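Local coordinates for adherence and virulence protein A (Streptococcus pneumoniae, PDB 6PON) that binds fibronectin and probably serves the bacterium in adherence to host tissue and in virulence, at residues I119-G124 with S152-L157; L87-E92 with H113-L118; P232-T237 with S256-T261. All blocks are in the same frame, centred on the assembly; numbering follows the deposited sequence.

In the fold
Contacts 1 and 2 belong to one antiparallel sheet and share strand 113-121: contact 2 ties the early part of that strand to strand 87-93, two places away in strand order, and contact 1 ties its end to the loop before helix 178-187. Their segments adjoin in sequence and their centres lie 19 Å apart. Contact 3 is remote, its centre 64 Å from each of the others and on the opposite side of the chain's centre; its nearest atoms are about 48 Å from contact 1 and about 44 Å from contact 2. There a small three-stranded sheet meets helix 255-263, beside the second subunit.

Contact 1. Residues I119-G124 with S152-L157; sequences IIEIMG and SYRTLL
Glu-121 sends CG anti to its own carbonyl carbon and continues extended, while Arg-154 starts with CG wedged between backbone N and carbonyl carbon (chi1 51°) and then runs straight from CG to NE. The two side chains approach from opposite directions and meet as an end-on, two-pronged salt bridge between the last residue of strand 113-121, in the five-stranded antiparallel sheet, and the loop that leads from strand 139-142 to helix 178-187. The backbones stay well apart, with the CA atoms of Glu-121 and Leu-156, the nearest across the two segments, 12.3 Å from each other, which leaves the long side chains to span the gap. Carboxylate and guanidinium are nearly coplanar, their planes 11° apart, and both carboxylate oxygens use their syn lone pairs. This pairing fixes the rotation of both flat groups. Leu-156 covers part of one guanidinium face, with CD2 3.8 Å above the plane and displaced toward the rim. Further partners hold the pair: Tyr-162 OH bonds to Glu-121 OE2, and Arg-154 NH1 also reaches the backbone oxygen of Ile-163, so the same loop grips the bridge again farther on. Both bonds are nearly straight, and Arg-154 NH2 to Glu-121 OE1, with 172° at the hydrogen, measures 2.6 Å. Its companion, Arg-154 NH1 to Glu-121 OE2, spans 2.9 Å.

Contact 2. Residues L87-E92 with H113-L118; sequences LIESIE and HIQATL
Glu-89 reaches over the neighbouring strand 99-107 to meet Gln-115, joining strands that are two apart in the five-stranded antiparallel sheet. From CB, which points toward strand 113-121, the chain of Glu-89 leaves with CG anti to the carbonyl carbon (chi1 -82°) and stays extended beyond CG, which carries the carboxylate across. CD comes to 3.6 Å from Gln-115 NE2 but makes no bond of its own. At the tip the two oxygens divide the work. OE1 takes the amide hydrogen of Gln-115: NE2 lies 2.6 Å from OE1 of Glu-89, on its syn lone pair, and OE1 sits close to the amide plane, though the bond is bent, with 146° at the hydrogen. OE2 pairs with Ser-105 OG, on the strand between. Gln-115 itself is extended beyond CG and meets Glu-89 at about a right angle, with carboxylate and amide planes 73° apart; the two flat groups do not stack. A classic beta bulge, Glu-89 and Ser-90 opposite Thr-103, lies at the base of this side chain. The imidazole of His-113 stands nearby, NE2 5.1 Å from Glu-89 OE2, and would, if protonated, favour the carboxylate's charge. One carboxylate thus accepts from a neutral amide and pairs with a hydroxyl, tying together strands 87-93, 99-107 and 113-121 at the sheet surface.

Contact 3. Residues P232-T237 with S256-T261; sequences PCLTET and SDLLDT
Apolar contact carries this junction, in which Leu-258 of helix 255-263 packs against Pro-232, Cys-233 and Leu-234, at the start of the central strand of a small three-stranded antiparallel sheet. Leu-258 extends with CG anti to its backbone N (chi1 165°), and its two methyls share the Cys-233 carbonyl but part beyond it. CD2 lies against the proline ring, 3.8 Å from Pro-232 CB, while CD1 goes to the leucine, 3.6 Å from Leu-234 CG, with Leu-234 CD2 nearly as near. The side chains of Leu-234 and Leu-258 run antiparallel, flank to flank. Between these two contacts runs the backbone of Cys-233, which takes part through its carbonyl: Cys-233 O is 3.6 Å from Leu-258 CD1.

Across the two segments themselves the contact is apolar; hydrogen bonds of the helix run within it, to the second subunit, and between Tyr-262 OH, just beyond the segment, and Thr-237 O. Thr-261 turns its hydroxyl back one turn, OG1 lying 2.8 Å from Asp-257 O and tilted 20° from the carbonyl plane; the same oxygen accepts the regular helical bond from Thr-261 N. Asp-260 turns its carboxylate to the second subunit, its OD1 bonding to Thr-62 and Gln-60 there and its OD2 to the backbone N of Gln-63. Phe-7 of that subunit also packs on Leu-258.

Between 232-237 and 256-261 the join thus rests on aliphatic groups and a backbone carbonyl gathered around one leucine, with the Tyr-262 to Thr-237 bond as a polar tie alongside. Leu-258 supplies apolar surface both to its own sheet and to Phe-7 of the second subunit, while Asp-260 accepts hydrogen bonds from that subunit.

Contact 1. Residues I119-G124 with S152-L157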
ATOM      1  N   ILE B 119       9.957   0.645 -38.304  1.00 18.97           N
ATOM      2  CA  ILE B 119       9.022   1.030 -37.251  1.00 16.40           C
ATOM      3  C   ILE B 119       7.765   0.179 -37.360  1.00 21.86           C
ATOM      4  O   ILE B 119       7.150   0.112 -38.434  1.00 18.59           O
ATOM      5  CB  ILE B 119       8.627   2.514 -37.345  1.00 17.33           C
ATOM      6  CG1 ILE B 119       9.848   3.435 -37.351  1.00 20.87           C
ATOM      7  CG2 ILE B 119       7.628   2.862 -36.230  1.00 15.43           C
ATOM      8  CD1 ILE B 119       9.492   4.927 -37.547  1.00 19.22           C
ATOM      9  N   ILE B 120       7.349  -0.427 -36.242  1.00 20.11           N
ATOM     10  CA  ILE B 120       6.050  -1.083 -36.168  1.00 21.02           C
ATOM     11  C   ILE B 120       5.198  -0.339 -35.147  1.00 19.67           C
ATOM     12  O   ILE B 120       5.646  -0.077 -34.028  1.00 18.49           O
ATOM     13  CB  ILE B 120       6.149  -2.588 -35.829  1.00 22.37           C
ATOM     14  CG1 ILE B 120       4.748  -3.203 -35.762  1.00 17.66           C
ATOM     15  CG2 ILE B 120       6.914  -2.858 -34.502  1.00 19.49           C
ATOM     16  CD1 ILE B 120       4.737  -4.707 -35.512  1.00 20.11           C
ATOM     17  N   GLU B 121       3.986   0.024 -35.557  1.00 20.82           N
ATOM     18  CA  GLU B 121       2.985   0.639 -34.701  1.00 20.55           C
ATOM     19  C   GLU B 121       1.851  -0.356 -34.552  1.00 22.16           C
ATOM     20  O   GLU B 121       1.241  -0.757 -35.551  1.00 19.80           O
ATOM     21  CB  GLU B 121       2.459   1.940 -35.303  1.00 18.95           C
ATOM     22  CG  GLU B 121       3.530   2.930 -35.713  1.00 22.86           C
ATOM     23  CD  GLU B 121       2.945   4.041 -36.557  1.00 28.35           C
ATOM     24  OE1 GLU B 121       1.725   3.943 -36.858  1.00 29.05           O
ATOM     25  OE2 GLU B 121       3.683   4.997 -36.907  1.00 21.68           O
ATOM     26  N   ILE B 122       1.583  -0.758 -33.317  1.00 21.16           N
ATOM     27  CA  ILE B 122       0.537  -1.723 -33.017  1.00 21.20           C
ATOM     28  C   ILE B 122      -0.605  -0.920 -32.413  1.00 26.90           C
ATOM     29  O   ILE B 122      -0.651  -0.669 -31.208  1.00 28.53           O
ATOM     30  CB  ILE B 122       1.037  -2.827 -32.102  1.00 19.08           C
ATOM     31  CG1 ILE B 122       2.200  -3.532 -32.798  1.00 21.16           C
ATOM     32  CG2 ILE B 122      -0.077  -3.805 -31.798  1.00 25.66           C
ATOM     33  CD1 ILE B 122       3.065  -4.329 -31.877  1.00 19.78           C
ATOM     34  N   MET B 123      -1.529  -0.502 -33.276  1.00 25.54           N
ATOM     35  CA  MET B 123      -2.597   0.447 -32.981  1.00 26.13           C
ATOM     36  C   MET B 123      -3.915  -0.050 -33.538  1.00 27.43           C
ATOM     37  O   MET B 123      -4.642   0.682 -34.212  1.00 30.96           O
ATOM     38  CB  MET B 123      -2.296   1.824 -33.574  1.00 27.11           C
ATOM     39  CG  MET B 123      -0.929   2.396 -33.206  1.00 27.24           C
ATOM     40  SD  MET B 123      -0.974   3.130 -31.571  1.00 30.28           S
ATOM     41  CE  MET B 123       0.763   3.401 -31.248  1.00 19.08           C
ATOM     42  N   GLY B 124      -4.223  -1.319 -33.298  1.00 27.25           N
ATOM     43  CA  GLY B 124      -5.470  -1.886 -33.765  1.00 26.83           C
ATOM     44  C   GLY B 124      -5.726  -1.649 -35.242  1.00 28.82           C
ATOM     45  O   GLY B 124      -4.918  -2.035 -36.090  1.00 31.92           O
ATOM     46  N   SER B 152      -7.380  13.078 -42.717  1.00 58.97           N
ATOM     47  CA  SER B 152      -6.202  12.288 -42.375  1.00 51.36           C
ATOM     48  C   SER B 152      -5.263  13.081 -41.467  1.00 39.59           C
ATOM     49  O   SER B 152      -4.954  14.248 -41.727  1.00 41.89           O
ATOM     50  CB  SER B 152      -5.473  11.830 -43.644  1.00 47.96           C
ATOM     51  OG  SER B 152      -5.281  12.898 -44.560  1.00 44.06           O
ATOM     52  N   TYR B 153      -4.820  12.443 -40.385  1.00 39.95           N
ATOM     53  CA  TYR B 153      -3.819  13.063 -39.520  1.00 40.36           C
ATOM     54  C   TYR B 153      -2.463  13.111 -40.212  1.00 35.98           C
ATOM     55  O   TYR B 153      -1.730  14.101 -40.102  1.00 32.62           O
ATOM     56  CB  TYR B 153      -3.739  12.293 -38.201  1.00 33.66           C
ATOM     57  CG  TYR B 153      -2.772  12.841 -37.180  1.00 30.94           C
ATOM     58  CD1 TYR B 153      -3.119  13.916 -36.374  1.00 32.41           C
ATOM     59  CD2 TYR B 153      -1.520  12.261 -36.997  1.00 31.40           C
ATOM     60  CE1 TYR B 153      -2.243  14.420 -35.421  1.00 27.80           C
ATOM     61  CE2 TYR B 153      -0.632  12.755 -36.039  1.00 36.68           C
ATOM     62  CZ  TYR B 153      -1.006  13.840 -35.251  1.00 32.12           C
ATOM     63  OH  TYR B 153      -0.139  14.350 -34.303  1.00 29.92           O
ATOM     64  N   ARG B 154      -2.126  12.061 -40.950  1.00 32.55           N
ATOM     65  CA  ARG B 154      -0.837  11.974 -41.612  1.00 31.13           C
ATOM     66  C   ARG B 154      -1.007  11.207 -42.907  1.00 32.77           C
ATOM     67  O   ARG B 154      -1.932  10.405 -43.070  1.00 30.25           O
ATOM     68  CB  ARG B 154       0.204  11.286 -40.729  1.00 25.73           C
ATOM     69  CG  ARG B 154      -0.284   9.965 -40.170  1.00 25.07           C
ATOM     70  CD  ARG B 154       0.705   9.346 -39.199  1.00 26.39           C
ATOM     71  NE  ARG B 154       0.256   8.008 -38.851  1.00 28.22           N
ATOM     72  CZ  ARG B 154       1.002   7.078 -38.266  1.00 26.31           C
ATOM     73  NH1 ARG B 154       2.262   7.327 -37.943  1.00 24.07           N
ATOM     74  NH2 ARG B 154       0.480   5.887 -38.017  1.00 27.25           N
ATOM     75  N   THR B 155      -0.101  11.446 -43.828  1.00 27.87           N
ATOM     76  CA  THR B 155      -0.099  10.707 -45.073  1.00 30.55           C
ATOM     77  C   THR B 155       0.936   9.597 -44.937  1.00 28.84           C
ATOM     78  O   THR B 155       2.099   9.860 -44.605  1.00 24.67           O
ATOM     79  CB  THR B 155       0.169  11.645 -46.253  1.00 31.40           C
ATOM     80  OG1 THR B 155      -0.892  12.613 -46.333  1.00 31.42           O
ATOM     81  CG2 THR B 155       0.211  10.884 -47.546  1.00 29.69           C
ATOM     82  N   LEU B 156       0.502   8.353 -45.137  1.00 28.63           N
ATOM     83  CA  LEU B 156       1.389   7.196 -45.027  1.00 28.78           C
ATOM     84  C   LEU B 156       1.673   6.704 -46.437  1.00 26.45           C
ATOM     85  O   LEU B 156       1.052   5.767 -46.934  1.00 23.82           O
ATOM     86  CB  LEU B 156       0.792   6.104 -44.147  1.00 26.00           C
ATOM     87  CG  LEU B 156       0.648   6.551 -42.693  1.00 25.90           C
ATOM     88  CD1 LEU B 156       0.304   5.386 -41.807  1.00 27.19           C
ATOM     89  CD2 LEU B 156       1.915   7.231 -42.216  1.00 22.63           C
ATOM     90  N   LEU B 157       2.633   7.352 -47.084  1.00 26.92           N
ATOM     91  CA  LEU B 157       2.959   7.019 -48.462  1.00 28.93           C
ATOM     92  C   LEU B 157       4.457   7.185 -48.641  1.00 26.74           C
ATOM     93  O   LEU B 157       5.062   8.032 -47.973  1.00 31.34           O
ATOM     94  CB  LEU B 157       2.193   7.912 -49.459  1.00 25.31           C
ATOM     95  CG  LEU B 157       0.666   7.770 -49.626  1.00 32.50           C
ATOM     96  CD1 LEU B 157       0.102   8.928 -50.437  1.00 29.02           C
ATOM     97  CD2 LEU B 157       0.269   6.445 -50.304  1.00 26.92           C
TER

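Contact 2. Residues L87-E92 with H113-L118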
ATOM      1  N   LEU B  87      22.870  -4.272 -40.681  1.00 26.66           N
ATOM      2  CA  LEU B  87      23.280  -4.497 -39.307  1.00 28.10           C
ATOM      3  C   LEU B  87      22.241  -3.866 -38.388  1.00 25.25           C
ATOM      4  O   LEU B  87      21.779  -2.749 -38.634  1.00 22.65           O
ATOM      5  CB  LEU B  87      24.664  -3.901 -39.044  1.00 25.37           C
ATOM      6  CG  LEU B  87      25.064  -3.852 -37.568  1.00 30.86           C
ATOM      7  CD1 LEU B  87      25.383  -5.254 -37.068  1.00 31.41           C
ATOM      8  CD2 LEU B  87      26.226  -2.902 -37.309  1.00 28.90           C
ATOM      9  N   ILE B  88      21.848  -4.594 -37.351  1.00 25.19           N
ATOM     10  CA  ILE B  88      20.822  -4.118 -36.434  1.00 21.66           C
ATOM     11  C   ILE B  88      21.512  -3.320 -35.338  1.00 25.67           C
ATOM     12  O   ILE B  88      22.247  -3.877 -34.523  1.00 29.72           O
ATOM     13  CB  ILE B  88      19.997  -5.276 -35.868  1.00 24.88           C
ATOM     14  CG1 ILE B  88      19.126  -5.866 -36.979  1.00 21.55           C
ATOM     15  CG2 ILE B  88      19.117  -4.793 -34.722  1.00 26.10           C
ATOM     16  CD1 ILE B  88      18.408  -7.112 -36.599  1.00 25.95           C
ATOM     17  N   GLU B  89      21.282  -2.010 -35.318  1.00 22.97           N
ATOM     18  CA  GLU B  89      22.061  -1.173 -34.418  1.00 25.86           C
ATOM     19  C   GLU B  89      21.417  -1.001 -33.052  1.00 28.75           C
ATOM     20  O   GLU B  89      22.121  -1.033 -32.040  1.00 25.73           O
ATOM     21  CB  GLU B  89      22.316   0.186 -35.063  1.00 28.10           C
ATOM     22  CG  GLU B  89      23.500   0.114 -36.018  1.00 31.32           C
ATOM     23  CD  GLU B  89      23.715   1.382 -36.801  1.00 37.01           C
ATOM     24  OE1 GLU B  89      22.780   2.216 -36.881  1.00 33.81           O
ATOM     25  OE2 GLU B  89      24.834   1.535 -37.340  1.00 37.67           O
ATOM     26  N   SER B  90      20.095  -0.849 -33.001  1.00 24.81           N
ATOM     27  CA  SER B  90      19.382  -0.651 -31.751  1.00 22.37           C
ATOM     28  C   SER B  90      17.942  -1.112 -31.941  1.00 28.38           C
ATOM     29  O   SER B  90      17.414  -1.081 -33.059  1.00 22.01           O
ATOM     30  CB  SER B  90      19.407   0.817 -31.328  1.00 22.04           C
ATOM     31  OG  SER B  90      18.639   1.594 -32.232  1.00 21.61           O
ATOM     32  N   ILE B  91      17.310  -1.547 -30.844  1.00 21.99           N
ATOM     33  CA  ILE B  91      15.901  -1.924 -30.857  1.00 22.04           C
ATOM     34  C   ILE B  91      15.245  -1.264 -29.656  1.00 22.77           C
ATOM     35  O   ILE B  91      15.597  -1.565 -28.510  1.00 25.16           O
ATOM     36  CB  ILE B  91      15.693  -3.450 -30.820  1.00 24.07           C
ATOM     37  CG1 ILE B  91      16.312  -4.118 -32.045  1.00 19.97           C
ATOM     38  CG2 ILE B  91      14.206  -3.791 -30.747  1.00 18.52           C
ATOM     39  CD1 ILE B  91      16.316  -5.615 -31.953  1.00 19.86           C
ATOM     40  N   GLU B  92      14.283  -0.379 -29.911  1.00 19.61           N
ATOM     41  CA  GLU B  92      13.825   0.542 -28.881  1.00 25.15           C
ATOM     42  C   GLU B  92      12.312   0.661 -28.912  1.00 23.78           C
ATOM     43  O   GLU B  92      11.717   0.861 -29.978  1.00 20.15           O
ATOM     44  CB  GLU B  92      14.459   1.938 -29.049  1.00 23.73           C
ATOM     45  CG  GLU B  92      15.998   1.978 -29.058  1.00 24.41           C
ATOM     46  CD  GLU B  92      16.620   1.522 -27.741  1.00 28.29           C
ATOM     47  OE1 GLU B  92      15.892   1.439 -26.724  1.00 32.67           O
ATOM     48  OE2 GLU B  92      17.836   1.229 -27.719  1.00 30.93           O
ATOM     49  N   HIS B 113      27.556   4.178 -47.126  1.00 34.65           N
ATOM     50  CA  HIS B 113      26.823   3.876 -45.897  1.00 33.45           C
ATOM     51  C   HIS B 113      25.445   4.546 -45.918  1.00 35.81           C
ATOM     52  O   HIS B 113      25.308   5.713 -46.306  1.00 32.04           O
ATOM     53  CB  HIS B 113      27.695   4.343 -44.711  1.00 30.59           C
ATOM     54  CG  HIS B 113      27.034   4.326 -43.364  1.00 45.42           C
ATOM     55  ND1 HIS B 113      27.746   4.565 -42.207  1.00 60.61           N
ATOM     56  CD2 HIS B 113      25.748   4.136 -42.973  1.00 43.80           C
ATOM     57  CE1 HIS B 113      26.932   4.509 -41.164  1.00 46.64           C
ATOM     58  NE2 HIS B 113      25.710   4.253 -41.601  1.00 43.65           N
ATOM     59  N   ILE B 114      24.416   3.787 -45.527  1.00 33.10           N
ATOM     60  CA  ILE B 114      23.055   4.285 -45.384  1.00 32.13           C
ATOM     61  C   ILE B 114      22.545   3.871 -44.009  1.00 31.60           C
ATOM     62  O   ILE B 114      23.039   2.913 -43.409  1.00 28.49           O
ATOM     63  CB  ILE B 114      22.109   3.752 -46.486  1.00 31.65           C
ATOM     64  CG1 ILE B 114      22.047   2.224 -46.458  1.00 31.24           C
ATOM     65  CG2 ILE B 114      22.568   4.190 -47.853  1.00 31.85           C
ATOM     66  CD1 ILE B 114      20.881   1.683 -45.662  1.00 32.13           C
ATOM     67  N   GLN B 115      21.533   4.596 -43.520  1.00 26.42           N
ATOM     68  CA  GLN B 115      20.842   4.259 -42.278  1.00 28.98           C
ATOM     69  C   GLN B 115      19.332   4.342 -42.477  1.00 26.66           C
ATOM     70  O   GLN B 115      18.836   5.170 -43.242  1.00 25.31           O
ATOM     71  CB  GLN B 115      21.229   5.191 -41.124  1.00 28.98           C
ATOM     72  CG  GLN B 115      22.186   4.588 -40.092  1.00 41.44           C
ATOM     73  CD  GLN B 115      22.238   5.379 -38.757  1.00 41.29           C
ATOM     74  OE1 GLN B 115      22.046   6.599 -38.722  1.00 44.35           O
ATOM     75  NE2 GLN B 115      22.484   4.667 -37.658  1.00 44.64           N
ATOM     76  N   ALA B 116      18.596   3.491 -41.764  1.00 23.33           N
ATOM     77  CA  ALA B 116      17.144   3.531 -41.837  1.00 22.98           C
ATOM     78  C   ALA B 116      16.563   2.992 -40.541  1.00 22.32           C
ATOM     79  O   ALA B 116      17.230   2.280 -39.785  1.00 23.86           O
ATOM     80  CB  ALA B 116      16.619   2.734 -43.046  1.00 18.25           C
ATOM     81  N   THR B 117      15.305   3.333 -40.290  1.00 22.74           N
ATOM     82  CA  THR B 117      14.594   2.887 -39.095  1.00 22.69           C
ATOM     83  C   THR B 117      13.372   2.083 -39.516  1.00 23.81           C
ATOM     84  O   THR B 117      12.546   2.569 -40.298  1.00 23.22           O
ATOM     85  CB  THR B 117      14.146   4.062 -38.230  1.00 22.97           C
ATOM     86  OG1 THR B 117      15.228   4.986 -38.057  1.00 28.66           O
ATOM     87  CG2 THR B 117      13.667   3.554 -36.863  1.00 23.98           C
ATOM     88  N   LEU B 118      13.262   0.860 -39.015  1.00 19.13           N
ATOM     89  CA  LEU B 118      12.101   0.020 -39.270  1.00 17.46           C
ATOM     90  C   LEU B 118      11.176   0.161 -38.070  1.00 18.32           C
ATOM     91  O   LEU B 118      11.582  -0.132 -36.945  1.00 17.59           O
ATOM     92  CB  LEU B 118      12.520  -1.434 -39.497  1.00 15.90           C
ATOM     93  CG  LEU B 118      11.423  -2.475 -39.746  1.00 14.73           C
ATOM     94  CD1 LEU B 118      10.681  -2.208 -41.043  1.00 12.32           C
ATOM     95  CD2 LEU B 118      12.018  -3.869 -39.725  1.00 11.12           C
TER

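Contact 3. Residues P232-T237 with S256-T261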
ATOM      1  N   PRO B 232       8.086   1.999  20.883  1.00 24.20           N
ATOM      2  CA  PRO B 232       7.799   3.331  21.435  1.00 24.57           C
ATOM      3  C   PRO B 232       8.755   4.392  20.898  1.00 23.94           C
ATOM      4  O   PRO B 232       9.974   4.213  20.897  1.00 21.67           O
ATOM      5  CB  PRO B 232       7.966   3.130  22.947  1.00 20.15           C
ATOM      6  CG  PRO B 232       7.911   1.656  23.160  1.00 20.09           C
ATOM      7  CD  PRO B 232       8.474   1.042  21.927  1.00 19.24           C
ATOM      8  N   CYS B 233       8.189   5.504  20.423  1.00 24.20           N
ATOM      9  CA  CYS B 233       8.984   6.646  19.983  1.00 22.54           C
ATOM     10  C   CYS B 233       8.279   7.942  20.356  1.00 21.23           C
ATOM     11  O   CYS B 233       7.050   7.998  20.442  1.00 22.99           O
ATOM     12  CB  CYS B 233       9.219   6.669  18.460  1.00 23.86           C
ATOM     13  SG  CYS B 233       9.775   5.129  17.741  1.00 38.61           S
ATOM     14  N   LEU B 234       9.072   8.987  20.549  1.00 21.08           N
ATOM     15  CA  LEU B 234       8.537  10.338  20.585  1.00 26.26           C
ATOM     16  C   LEU B 234       8.235  10.840  19.172  1.00 26.83           C
ATOM     17  O   LEU B 234       8.700  10.289  18.172  1.00 24.53           O
ATOM     18  CB  LEU B 234       9.521  11.282  21.263  1.00 22.91           C
ATOM     19  CG  LEU B 234       9.753  11.004  22.748  1.00 23.31           C
ATOM     20  CD1 LEU B 234      11.119  11.476  23.120  1.00 21.25           C
ATOM     21  CD2 LEU B 234       8.711  11.689  23.637  1.00 21.28           C
ATOM     22  N   THR B 235       7.431  11.894  19.099  1.00 29.03           N
ATOM     23  CA  THR B 235       7.288  12.675  17.876  1.00 29.50           C
ATOM     24  C   THR B 235       7.648  14.123  18.202  1.00 32.82           C
ATOM     25  O   THR B 235       8.060  14.442  19.326  1.00 32.78           O
ATOM     26  CB  THR B 235       5.872  12.569  17.286  1.00 25.61           C
ATOM     27  OG1 THR B 235       4.950  13.269  18.126  1.00 30.02           O
ATOM     28  CG2 THR B 235       5.414  11.126  17.177  1.00 24.20           C
ATOM     29  N   GLU B 236       7.456  15.003  17.213  1.00 34.54           N
ATOM     30  CA  GLU B 236       7.773  16.417  17.388  1.00 35.44           C
ATOM     31  C   GLU B 236       7.020  17.016  18.570  1.00 35.30           C
ATOM     32  O   GLU B 236       7.603  17.738  19.386  1.00 34.79           O
ATOM     33  CB  GLU B 236       7.454  17.204  16.115  1.00 39.41           C
ATOM     34  CG  GLU B 236       7.978  16.615  14.818  1.00 49.70           C
ATOM     35  CD  GLU B 236       9.490  16.684  14.683  1.00 49.79           C
ATOM     36  OE1 GLU B 236      10.000  17.491  13.876  1.00 54.08           O
ATOM     37  OE2 GLU B 236      10.195  15.921  15.375  1.00 47.92           O
ATOM     38  N   THR B 237       5.724  16.716  18.685  1.00 34.76           N
ATOM     39  CA  THR B 237       4.873  17.295  19.719  1.00 27.99           C
ATOM     40  C   THR B 237       4.222  16.246  20.618  1.00 28.28           C
ATOM     41  O   THR B 237       3.409  16.597  21.491  1.00 26.97           O
ATOM     42  CB  THR B 237       3.779  18.145  19.064  1.00 34.00           C
ATOM     43  OG1 THR B 237       2.920  17.281  18.308  1.00 37.77           O
ATOM     44  CG2 THR B 237       4.392  19.178  18.096  1.00 32.16           C
ATOM     45  N   SER B 256       6.317   2.708  29.067  1.00 21.68           N
ATOM     46  CA  SER B 256       6.504   3.365  30.353  1.00 19.27           C
ATOM     47  C   SER B 256       7.646   4.368  30.295  1.00 19.57           C
ATOM     48  O   SER B 256       7.502   5.514  30.731  1.00 22.56           O
ATOM     49  CB  SER B 256       6.766   2.313  31.439  1.00 30.62           C
ATOM     50  OG  SER B 256       7.653   2.804  32.454  1.00 35.38           O
ATOM     51  N   ASP B 257       8.798   3.947  29.772  1.00 20.46           N
ATOM     52  CA  ASP B 257       9.935   4.848  29.644  1.00 18.82           C
ATOM     53  C   ASP B 257       9.613   6.006  28.710  1.00 20.24           C
ATOM     54  O   ASP B 257      10.041   7.142  28.946  1.00 17.57           O
ATOM     55  CB  ASP B 257      11.157   4.093  29.114  1.00 26.61           C
ATOM     56  CG  ASP B 257      11.692   3.042  30.078  1.00 37.17           C
ATOM     57  OD1 ASP B 257      11.077   2.783  31.142  1.00 44.15           O
ATOM     58  OD2 ASP B 257      12.742   2.457  29.740  1.00 42.84           O
ATOM     59  N   LEU B 258       8.897   5.725  27.620  1.00 19.73           N
ATOM     60  CA  LEU B 258       8.508   6.788  26.691  1.00 19.40           C
ATOM     61  C   LEU B 258       7.653   7.844  27.398  1.00 19.26           C
ATOM     62  O   LEU B 258       7.923   9.051  27.307  1.00 15.72           O
ATOM     63  CB  LEU B 258       7.768   6.180  25.488  1.00 15.74           C
ATOM     64  CG  LEU B 258       6.970   7.138  24.594  1.00 18.48           C
ATOM     65  CD1 LEU B 258       7.899   8.115  23.919  1.00 21.09           C
ATOM     66  CD2 LEU B 258       6.149   6.397  23.528  1.00 19.84           C
ATOM     67  N   LEU B 259       6.641   7.402  28.147  1.00 16.79           N
ATOM     68  CA  LEU B 259       5.717   8.337  28.783  1.00 15.30           C
ATOM     69  C   LEU B 259       6.335   9.023  30.007  1.00 14.91           C
ATOM     70  O   LEU B 259       6.140  10.226  30.196  1.00 12.96           O
ATOM     71  CB  LEU B 259       4.432   7.595  29.144  1.00 14.04           C
ATOM     72  CG  LEU B 259       3.629   7.172  27.919  1.00 13.99           C
ATOM     73  CD1 LEU B 259       2.368   6.459  28.329  1.00 14.62           C
ATOM     74  CD2 LEU B 259       3.294   8.397  27.059  1.00 17.58           C
ATOM     75  N   ASP B 260       7.103   8.292  30.830  1.00 14.34           N
ATOM     76  CA  ASP B 260       7.848   8.936  31.920  1.00 20.67           C
ATOM     77  C   ASP B 260       8.665  10.104  31.389  1.00 21.88           C
ATOM     78  O   ASP B 260       8.678  11.193  31.976  1.00 18.58           O
ATOM     79  CB  ASP B 260       8.785   7.941  32.627  1.00 17.34           C
ATOM     80  CG  ASP B 260       8.052   6.979  33.570  1.00 21.98           C
ATOM     81  OD1 ASP B 260       6.825   7.132  33.770  1.00 21.03           O
ATOM     82  OD2 ASP B 260       8.711   6.069  34.124  1.00 23.56           O
ATOM     83  N   THR B 261       9.319   9.895  30.240  1.00 16.78           N
ATOM     84  CA  THR B 261      10.160  10.923  29.646  1.00 16.77           C
ATOM     85  C   THR B 261       9.321  12.054  29.068  1.00 22.54           C
ATOM     86  O   THR B 261       9.648  13.234  29.245  1.00 17.66           O
ATOM     87  CB  THR B 261      11.042  10.292  28.563  1.00 19.77           C
ATOM     88  OG1 THR B 261      11.864   9.279  29.149  1.00 19.42           O
ATOM     89  CG2 THR B 261      11.906  11.345  27.875  1.00 13.78           C
TER